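Local structure of 433aa long hypothetical phosphoribosylglycinamide formyl transferase (Pyrococcus horikoshii, 2DWC) at residues B[206-217]-B[272-283]. The protein is a hypothetical protein of the ATP-grasp superfamily, with a PurT-type C-terminal domain, that binds ADP. Numbering follows the deposited sequence.
Sequences DFDVEVTELAVR and GLGIFGVEMFVK. With ADP (adenosine-5'-diphosphate), chain H.
T212 OG1 donates to E279 OE2 at 2.6 Å, meeting the carboxylate on its syn side and 19° out of its plane. With CG beside its backbone N and the chain bent at chi2 (-57°), E279 folds back over the sheet to meet that hydroxyl; its other oxygen, OE1, is held by H235 and a water that also donates to E210 OE2. ADP O2' donates to E210 OE1 at 2.7 Å. At the R217 end, R217 NE reaches G272 O at 2.8 Å, in the guanidinium plane but above the carbonyl plane.

In the middle, the antiparallel backbones are laced by paired bonds, V211 with M280 and E213 with V278. At the other end D208 and V209 both face V282 in a classic beta bulge; D208 N gives V282 O the shorter bond, 2.7 Å, and V209 N a weak one. On the nucleotide side the F207 and F281 rings form an offset stack, planes 11° apart and centroids 4.6 Å apart, with F281 also against the adenine. On the opposite face V211 CG2 packs against M280 CB and V282 CG2. Together the two strands form part of the nucleotide-binding sheet of an ATP-grasp domain, lining the adenine and ribose pocket.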
ATOM      1  N   ASP B 206      11.406 -33.492  14.352  1.00 45.13           N
ATOM      2  CA  ASP B 206      12.461 -32.617  14.845  1.00 50.21           C
ATOM      3  C   ASP B 206      12.906 -31.852  13.605  1.00 48.16           C
ATOM      4  O   ASP B 206      13.705 -32.348  12.811  1.00 58.83           O
ATOM      5  CB  ASP B 206      13.630 -33.433  15.411  1.00 51.82           C
ATOM      6  CG  ASP B 206      14.664 -32.559  16.114  1.00 58.80           C
ATOM      7  OD1 ASP B 206      15.803 -33.037  16.290  1.00 61.52           O
ATOM      8  OD2 ASP B 206      14.337 -31.404  16.496  1.00 53.02           O
ATOM      9  N   PHE B 207      12.359 -30.657  13.416  1.00 46.83           N
ATOM     10  CA  PHE B 207      12.720 -29.871  12.244  1.00 35.05           C
ATOM     11  C   PHE B 207      13.553 -28.646  12.615  1.00 29.87           C
ATOM     12  O   PHE B 207      13.583 -28.216  13.771  1.00 32.96           O
ATOM     13  CB  PHE B 207      11.451 -29.445  11.476  1.00 36.30           C
ATOM     14  CG  PHE B 207      10.474 -28.671  12.303  1.00 31.87           C
ATOM     15  CD1 PHE B 207       9.328 -29.286  12.799  1.00 38.95           C
ATOM     16  CD2 PHE B 207      10.703 -27.336  12.613  1.00 33.50           C
ATOM     17  CE1 PHE B 207       8.426 -28.586  13.590  1.00 37.26           C
ATOM     18  CE2 PHE B 207       9.809 -26.614  13.409  1.00 36.89           C
ATOM     19  CZ  PHE B 207       8.662 -27.239  13.902  1.00 37.48           C
ATOM     20  N   ASP B 208      14.230 -28.101  11.615  1.00 31.55           N
ATOM     21  CA  ASP B 208      15.066 -26.918  11.776  1.00 29.16           C
ATOM     22  C   ASP B 208      14.189 -25.678  11.733  1.00 30.89           C
ATOM     23  O   ASP B 208      14.375 -24.736  12.508  1.00 31.28           O
ATOM     24  CB  ASP B 208      16.069 -26.840  10.630  1.00 41.37           C
ATOM     25  CG  ASP B 208      17.079 -27.975  10.650  1.00 48.31           C
ATOM     26  OD1 ASP B 208      17.609 -28.300   9.565  1.00 46.59           O
ATOM     27  OD2 ASP B 208      17.345 -28.516  11.748  1.00 43.07           O
ATOM     28  N   VAL B 209      13.231 -25.682  10.815  1.00 28.33           N
ATOM     29  CA  VAL B 209      12.352 -24.526  10.691  1.00 31.64           C
ATOM     30  C   VAL B 209      11.060 -24.898   9.994  1.00 29.27           C
ATOM     31  O   VAL B 209      11.002 -25.875   9.258  1.00 26.80           O
ATOM     32  CB  VAL B 209      13.052 -23.419   9.881  1.00 28.93           C
ATOM     33  CG1 VAL B 209      13.273 -23.890   8.437  1.00 26.18           C
ATOM     34  CG2 VAL B 209      12.259 -22.101   9.946  1.00 38.41           C
ATOM     35  N   GLU B 210      10.019 -24.114  10.241  1.00 25.21           N
ATOM     36  CA  GLU B 210       8.728 -24.348   9.584  1.00 24.33           C
ATOM     37  C   GLU B 210       8.658 -23.279   8.508  1.00 26.48           C
ATOM     38  O   GLU B 210       9.114 -22.147   8.722  1.00 24.66           O
ATOM     39  CB  GLU B 210       7.571 -24.100  10.539  1.00 29.38           C
ATOM     40  CG  GLU B 210       7.666 -24.742  11.877  1.00 43.09           C
ATOM     41  CD  GLU B 210       6.432 -24.465  12.703  1.00 40.63           C
ATOM     42  OE1 GLU B 210       6.589 -24.212  13.909  1.00 40.79           O
ATOM     43  OE2 GLU B 210       5.303 -24.506  12.142  1.00 44.28           O
ATOM     44  N   VAL B 211       8.073 -23.613   7.366  1.00 25.03           N
ATOM     45  CA  VAL B 211       7.967 -22.643   6.282  1.00 23.07           C
ATOM     46  C   VAL B 211       6.553 -22.604   5.712  1.00 21.75           C
ATOM     47  O   VAL B 211       5.805 -23.571   5.777  1.00 24.42           O
ATOM     48  CB  VAL B 211       8.919 -22.968   5.117  1.00 29.63           C
ATOM     49  CG1 VAL B 211      10.393 -22.908   5.582  1.00 29.82           C
ATOM     50  CG2 VAL B 211       8.589 -24.342   4.584  1.00 26.23           C
ATOM     51  N   THR B 212       6.187 -21.447   5.178  1.00 20.85           N
ATOM     52  CA  THR B 212       4.878 -21.309   4.538  1.00 17.65           C
ATOM     53  C   THR B 212       5.210 -21.059   3.087  1.00 18.61           C
ATOM     54  O   THR B 212       5.980 -20.126   2.792  1.00 20.97           O
ATOM     55  CB  THR B 212       4.136 -20.039   5.011  1.00 21.15           C
ATOM     56  OG1 THR B 212       3.914 -20.077   6.433  1.00 23.67           O
ATOM     57  CG2 THR B 212       2.781 -19.962   4.317  1.00 23.32           C
ATOM     58  N   GLU B 213       4.737 -21.924   2.180  1.00 17.83           N
ATOM     59  CA  GLU B 213       4.949 -21.676   0.767  1.00 17.31           C
ATOM     60  C   GLU B 213       3.652 -21.046   0.239  1.00 17.82           C
ATOM     61  O   GLU B 213       2.574 -21.689   0.251  1.00 19.21           O
ATOM     62  CB  GLU B 213       5.250 -22.972  -0.000  1.00 20.71           C
ATOM     63  CG  GLU B 213       5.441 -22.741  -1.496  1.00 17.49           C
ATOM     64  CD  GLU B 213       6.482 -21.668  -1.818  1.00 20.70           C
ATOM     65  OE1 GLU B 213       7.503 -21.616  -1.103  1.00 20.63           O
ATOM     66  OE2 GLU B 213       6.298 -20.886  -2.796  1.00 19.38           O
ATOM     67  N   LEU B 214       3.763 -19.800  -0.243  1.00 18.85           N
ATOM     68  CA  LEU B 214       2.589 -19.049  -0.713  1.00 19.25           C
ATOM     69  C   LEU B 214       2.279 -19.277  -2.170  1.00 18.04           C
ATOM     70  O   LEU B 214       2.258 -18.336  -2.972  1.00 17.67           O
ATOM     71  CB  LEU B 214       2.836 -17.559  -0.428  1.00 18.81           C
ATOM     72  CG  LEU B 214       2.959 -17.257   1.074  1.00 25.11           C
ATOM     73  CD1 LEU B 214       3.583 -15.845   1.264  1.00 21.55           C
ATOM     74  CD2 LEU B 214       1.565 -17.368   1.753  1.00 26.71           C
ATOM     75  N   ALA B 215       2.039 -20.545  -2.535  1.00 20.60           N
ATOM     76  CA  ALA B 215       1.738 -20.890  -3.938  1.00 19.01           C
ATOM     77  C   ALA B 215       0.451 -20.186  -4.414  1.00 16.93           C
ATOM     78  O   ALA B 215      -0.549 -20.145  -3.696  1.00 21.03           O
ATOM     79  CB  ALA B 215       1.559 -22.404  -4.066  1.00 20.74           C
ATOM     80  N   VAL B 216       0.490 -19.597  -5.595  1.00 15.37           N
ATOM     81  CA  VAL B 216      -0.721 -18.946  -6.112  1.00 17.42           C
ATOM     82  C   VAL B 216      -1.140 -19.517  -7.450  1.00 20.12           C
ATOM     83  O   VAL B 216      -0.334 -19.593  -8.389  1.00 18.68           O
ATOM     84  CB  VAL B 216      -0.529 -17.371  -6.196  1.00 20.69           C
ATOM     85  CG1 VAL B 216       0.670 -16.977  -7.083  1.00 17.70           C
ATOM     86  CG2 VAL B 216      -1.794 -16.703  -6.768  1.00 17.94           C
ATOM     87  N   ARG B 217      -2.414 -19.946  -7.526  1.00 17.65           N
ATOM     88  CA  ARG B 217      -3.007 -20.478  -8.755  1.00 17.69           C
ATOM     89  C   ARG B 217      -3.669 -19.316  -9.469  1.00 22.82           C
ATOM     90  O   ARG B 217      -4.474 -18.609  -8.890  1.00 18.94           O
ATOM     91  CB  ARG B 217      -4.051 -21.546  -8.420  1.00 18.28           C
ATOM     92  CG  ARG B 217      -3.381 -22.919  -8.056  1.00 18.46           C
ATOM     93  CD  ARG B 217      -4.368 -23.983  -7.585  1.00 17.30           C
ATOM     94  NE  ARG B 217      -5.409 -24.150  -8.596  1.00 18.98           N
ATOM     95  CZ  ARG B 217      -5.329 -24.986  -9.624  1.00 26.98           C
ATOM     96  NH1 ARG B 217      -4.248 -25.755  -9.786  1.00 20.79           N
ATOM     97  NH2 ARG B 217      -6.333 -25.067 -10.471  1.00 20.51           N
ATOM     98  N   GLY B 272      -8.951 -24.468  -7.987  1.00 17.84           N
ATOM     99  CA  GLY B 272      -9.466 -23.108  -7.855  1.00 18.18           C
ATOM    100  C   GLY B 272      -8.473 -22.042  -8.269  1.00 18.91           C
ATOM    101  O   GLY B 272      -7.512 -22.299  -9.008  1.00 19.58           O
ATOM    102  N   LEU B 273      -8.702 -20.810  -7.809  1.00 16.42           N
ATOM    103  CA  LEU B 273      -7.750 -19.709  -8.073  1.00 14.14           C
ATOM    104  C   LEU B 273      -7.495 -19.024  -6.734  1.00 18.55           C
ATOM    105  O   LEU B 273      -8.391 -18.950  -5.912  1.00 18.96           O
ATOM    106  CB  LEU B 273      -8.316 -18.622  -9.004  1.00 16.16           C
ATOM    107  CG  LEU B 273      -8.751 -19.041 -10.410  1.00 15.77           C
ATOM    108  CD1 LEU B 273      -9.362 -17.808 -11.115  1.00 17.35           C
ATOM    109  CD2 LEU B 273      -7.509 -19.581 -11.178  1.00 16.92           C
ATOM    110  N   GLY B 274      -6.277 -18.538  -6.524  1.00 14.86           N
ATOM    111  CA  GLY B 274      -5.972 -17.851  -5.275  1.00 17.30           C
ATOM    112  C   GLY B 274      -4.647 -18.272  -4.668  1.00 17.91           C
ATOM    113  O   GLY B 274      -3.982 -19.201  -5.153  1.00 18.08           O
ATOM    114  N   ILE B 275      -4.232 -17.566  -3.634  1.00 16.04           N
ATOM    115  CA  ILE B 275      -2.994 -17.949  -2.962  1.00 15.55           C
ATOM    116  C   ILE B 275      -3.318 -18.945  -1.834  1.00 20.83           C
ATOM    117  O   ILE B 275      -4.404 -18.902  -1.234  1.00 18.11           O
ATOM    118  CB  ILE B 275      -2.266 -16.693  -2.475  1.00 22.92           C
ATOM    119  CG1 ILE B 275      -0.758 -16.991  -2.420  1.00 28.06           C
ATOM    120  CG2 ILE B 275      -2.806 -16.254  -1.175  1.00 28.07           C
ATOM    121  CD1 ILE B 275       0.021 -15.765  -2.536  1.00 19.34           C
ATOM    122  N   PHE B 276      -2.359 -19.829  -1.541  1.00 16.50           N
ATOM    123  CA  PHE B 276      -2.509 -20.848  -0.519  1.00 17.15           C
ATOM    124  C   PHE B 276      -1.318 -20.727   0.424  1.00 22.11           C
ATOM    125  O   PHE B 276      -0.218 -20.431  -0.022  1.00 25.41           O
ATOM    126  CB  PHE B 276      -2.443 -22.263  -1.163  1.00 21.23           C
ATOM    127  CG  PHE B 276      -3.631 -22.611  -2.021  1.00 17.42           C
ATOM    128  CD1 PHE B 276      -3.769 -22.077  -3.298  1.00 18.49           C
ATOM    129  CD2 PHE B 276      -4.620 -23.468  -1.547  1.00 19.13           C
ATOM    130  CE1 PHE B 276      -4.890 -22.391  -4.099  1.00 17.44           C
ATOM    131  CE2 PHE B 276      -5.752 -23.797  -2.350  1.00 17.30           C
ATOM    132  CZ  PHE B 276      -5.872 -23.250  -3.618  1.00 18.72           C
ATOM    133  N   GLY B 277      -1.527 -20.949   1.710  1.00 15.94           N
ATOM    134  CA  GLY B 277      -0.399 -20.908   2.627  1.00 15.05           C
ATOM    135  C   GLY B 277      -0.121 -22.387   2.951  1.00 19.99           C
ATOM    136  O   GLY B 277      -0.743 -22.981   3.839  1.00 18.98           O
ATOM    137  N   VAL B 278       0.800 -23.004   2.203  1.00 18.54           N
ATOM    138  CA  VAL B 278       1.116 -24.412   2.487  1.00 20.24           C
ATOM    139  C   VAL B 278       2.196 -24.487   3.559  1.00 23.87           C
ATOM    140  O   VAL B 278       3.316 -24.019   3.353  1.00 23.27           O
ATOM    141  CB  VAL B 278       1.598 -25.111   1.194  1.00 20.84           C
ATOM    142  CG1 VAL B 278       1.766 -26.611   1.479  1.00 24.49           C
ATOM    143  CG2 VAL B 278       0.589 -24.845   0.046  1.00 24.03           C
ATOM    144  N   GLU B 279       1.872 -25.124   4.687  1.00 22.20           N
ATOM    145  CA  GLU B 279       2.766 -25.206   5.830  1.00 23.26           C
ATOM    146  C   GLU B 279       3.597 -26.478   5.757  1.00 26.23           C
ATOM    147  O   GLU B 279       3.039 -27.537   5.553  1.00 25.06           O
ATOM    148  CB  GLU B 279       1.943 -25.216   7.113  1.00 23.68           C
ATOM    149  CG  GLU B 279       1.239 -23.880   7.433  1.00 25.70           C
ATOM    150  CD  GLU B 279       2.235 -22.740   7.523  1.00 37.94           C
ATOM    151  OE1 GLU B 279       3.315 -22.938   8.135  1.00 29.26           O
ATOM    152  OE2 GLU B 279       1.936 -21.650   6.984  1.00 29.12           O
ATOM    153  N   MET B 280       4.912 -26.353   5.927  1.00 22.74           N
ATOM    154  CA  MET B 280       5.806 -27.507   5.869  1.00 24.31           C
ATOM    155  C   MET B 280       6.893 -27.445   6.930  1.00 28.71           C
ATOM    156  O   MET B 280       7.231 -26.366   7.422  1.00 23.06           O
ATOM    157  CB  MET B 280       6.476 -27.553   4.504  1.00 23.20           C
ATOM    158  CG  MET B 280       5.498 -27.813   3.368  1.00 25.45           C
ATOM    159  SD  MET B 280       6.306 -27.805   1.785  1.00 26.97           S
ATOM    160  CE  MET B 280       5.138 -27.083   0.707  1.00 27.98           C
ATOM    161  N   PHE B 281       7.432 -28.611   7.298  1.00 26.29           N
ATOM    162  CA  PHE B 281       8.538 -28.668   8.259  1.00 23.26           C
ATOM    163  C   PHE B 281       9.781 -29.027   7.430  1.00 23.40           C
ATOM    164  O   PHE B 281       9.706 -29.852   6.515  1.00 23.90           O
ATOM    165  CB  PHE B 281       8.312 -29.783   9.316  1.00 22.04           C
ATOM    166  CG  PHE B 281       7.027 -29.647  10.094  1.00 27.16           C
ATOM    167  CD1 PHE B 281       6.591 -28.401  10.542  1.00 32.30           C
ATOM    168  CD2 PHE B 281       6.291 -30.780  10.452  1.00 27.67           C
ATOM    169  CE1 PHE B 281       5.448 -28.275  11.343  1.00 30.02           C
ATOM    170  CE2 PHE B 281       5.153 -30.677  11.250  1.00 25.20           C
ATOM    171  CZ  PHE B 281       4.724 -29.417  11.705  1.00 30.91           C
ATOM    172  N   VAL B 282      10.921 -28.415   7.752  1.00 27.02           N
ATOM    173  CA  VAL B 282      12.153 -28.695   7.019  1.00 27.50           C
ATOM    174  C   VAL B 282      13.283 -29.089   7.963  1.00 26.72           C
ATOM    175  O   VAL B 282      13.513 -28.433   8.982  1.00 27.37           O
ATOM    176  CB  VAL B 282      12.641 -27.450   6.214  1.00 25.93           C
ATOM    177  CG1 VAL B 282      13.951 -27.790   5.459  1.00 27.75           C
ATOM    178  CG2 VAL B 282      11.566 -27.008   5.217  1.00 22.35           C
ATOM    179  N   LYS B 283      13.989 -30.165   7.618  1.00 29.78           N
ATOM    180  CA  LYS B 283      15.138 -30.596   8.429  1.00 34.40           C
ATOM    181  C   LYS B 283      16.170 -30.992   7.373  1.00 31.57           C
ATOM    182  O   LYS B 283      16.051 -32.041   6.742  1.00 30.65           O
ATOM    183  CB  LYS B 283      14.769 -31.797   9.305  1.00 41.33           C
ATOM    184  CG  LYS B 283      15.690 -31.944  10.520  1.00 46.54           C
ATOM    185  CD  LYS B 283      15.976 -33.385  10.827  1.00 51.36           C
ATOM    186  CE  LYS B 283      17.013 -33.491  11.933  1.00 52.96           C
ATOM    187  NZ  LYS B 283      17.702 -34.818  11.852  1.00 63.31           N
TER
HETATM  188  PB  ADP H 502      -2.599 -25.147  14.118  1.00 75.03           P
HETATM  189  O1B ADP H 502      -3.181 -24.439  12.956  1.00 77.88           O
HETATM  190  O2B ADP H 502      -1.561 -24.438  15.126  1.00 79.04           O
HETATM  191  O3B ADP H 502      -3.304 -26.441  14.764  1.00 74.12           O
HETATM  192  PA  ADP H 502      -0.798 -27.295  14.028  1.00 45.27           P
HETATM  193  O1A ADP H 502      -1.509 -27.732  15.250  1.00 70.72           O
HETATM  194  O2A ADP H 502      -0.830 -28.438  12.896  1.00 55.90           O
HETATM  195  O3A ADP H 502      -1.460 -25.991  13.356  1.00 70.87           O
HETATM  196  O5' ADP H 502       0.744 -26.950  14.319  1.00 56.51           O
HETATM  197  C5' ADP H 502       1.092 -25.945  15.275  1.00 51.07           C
HETATM  198  C4' ADP H 502       2.573 -26.088  15.621  1.00 55.00           C
HETATM  199  O4' ADP H 502       2.830 -27.226  16.459  1.00 44.72           O
HETATM  200  C3' ADP H 502       3.364 -26.357  14.342  1.00 54.03           C
HETATM  201  O3' ADP H 502       3.597 -25.118  13.667  1.00 56.85           O
HETATM  202  C2' ADP H 502       4.654 -26.847  14.995  1.00 49.53           C
HETATM  203  O2' ADP H 502       5.301 -25.750  15.645  1.00 49.12           O
HETATM  204  C1' ADP H 502       4.082 -27.803  16.043  1.00 47.83           C
HETATM  205  N9  ADP H 502       3.786 -29.127  15.450  1.00 45.52           N
HETATM  206  C8  ADP H 502       2.611 -29.540  14.984  1.00 42.23           C
HETATM  207  N7  ADP H 502       2.722 -30.797  14.551  1.00 34.96           N
HETATM  208  C5  ADP H 502       3.972 -31.186  14.749  1.00 40.79           C
HETATM  209  C6  ADP H 502       4.678 -32.360  14.495  1.00 42.75           C
HETATM  210  N6  ADP H 502       4.060 -33.419  13.983  1.00 32.22           N
HETATM  211  N1  ADP H 502       5.980 -32.412  14.809  1.00 34.78           N
HETATM  212  C2  ADP H 502       6.597 -31.379  15.354  1.00 37.62           C
HETATM  213  N3  ADP H 502       5.957 -30.250  15.611  1.00 40.78           N
HETATM  214  C4  ADP H 502       4.658 -30.123  15.322  1.00 45.22           C
HETATM  215  O   HOH W   1       3.787 -25.103   9.952  1.00 39.37           O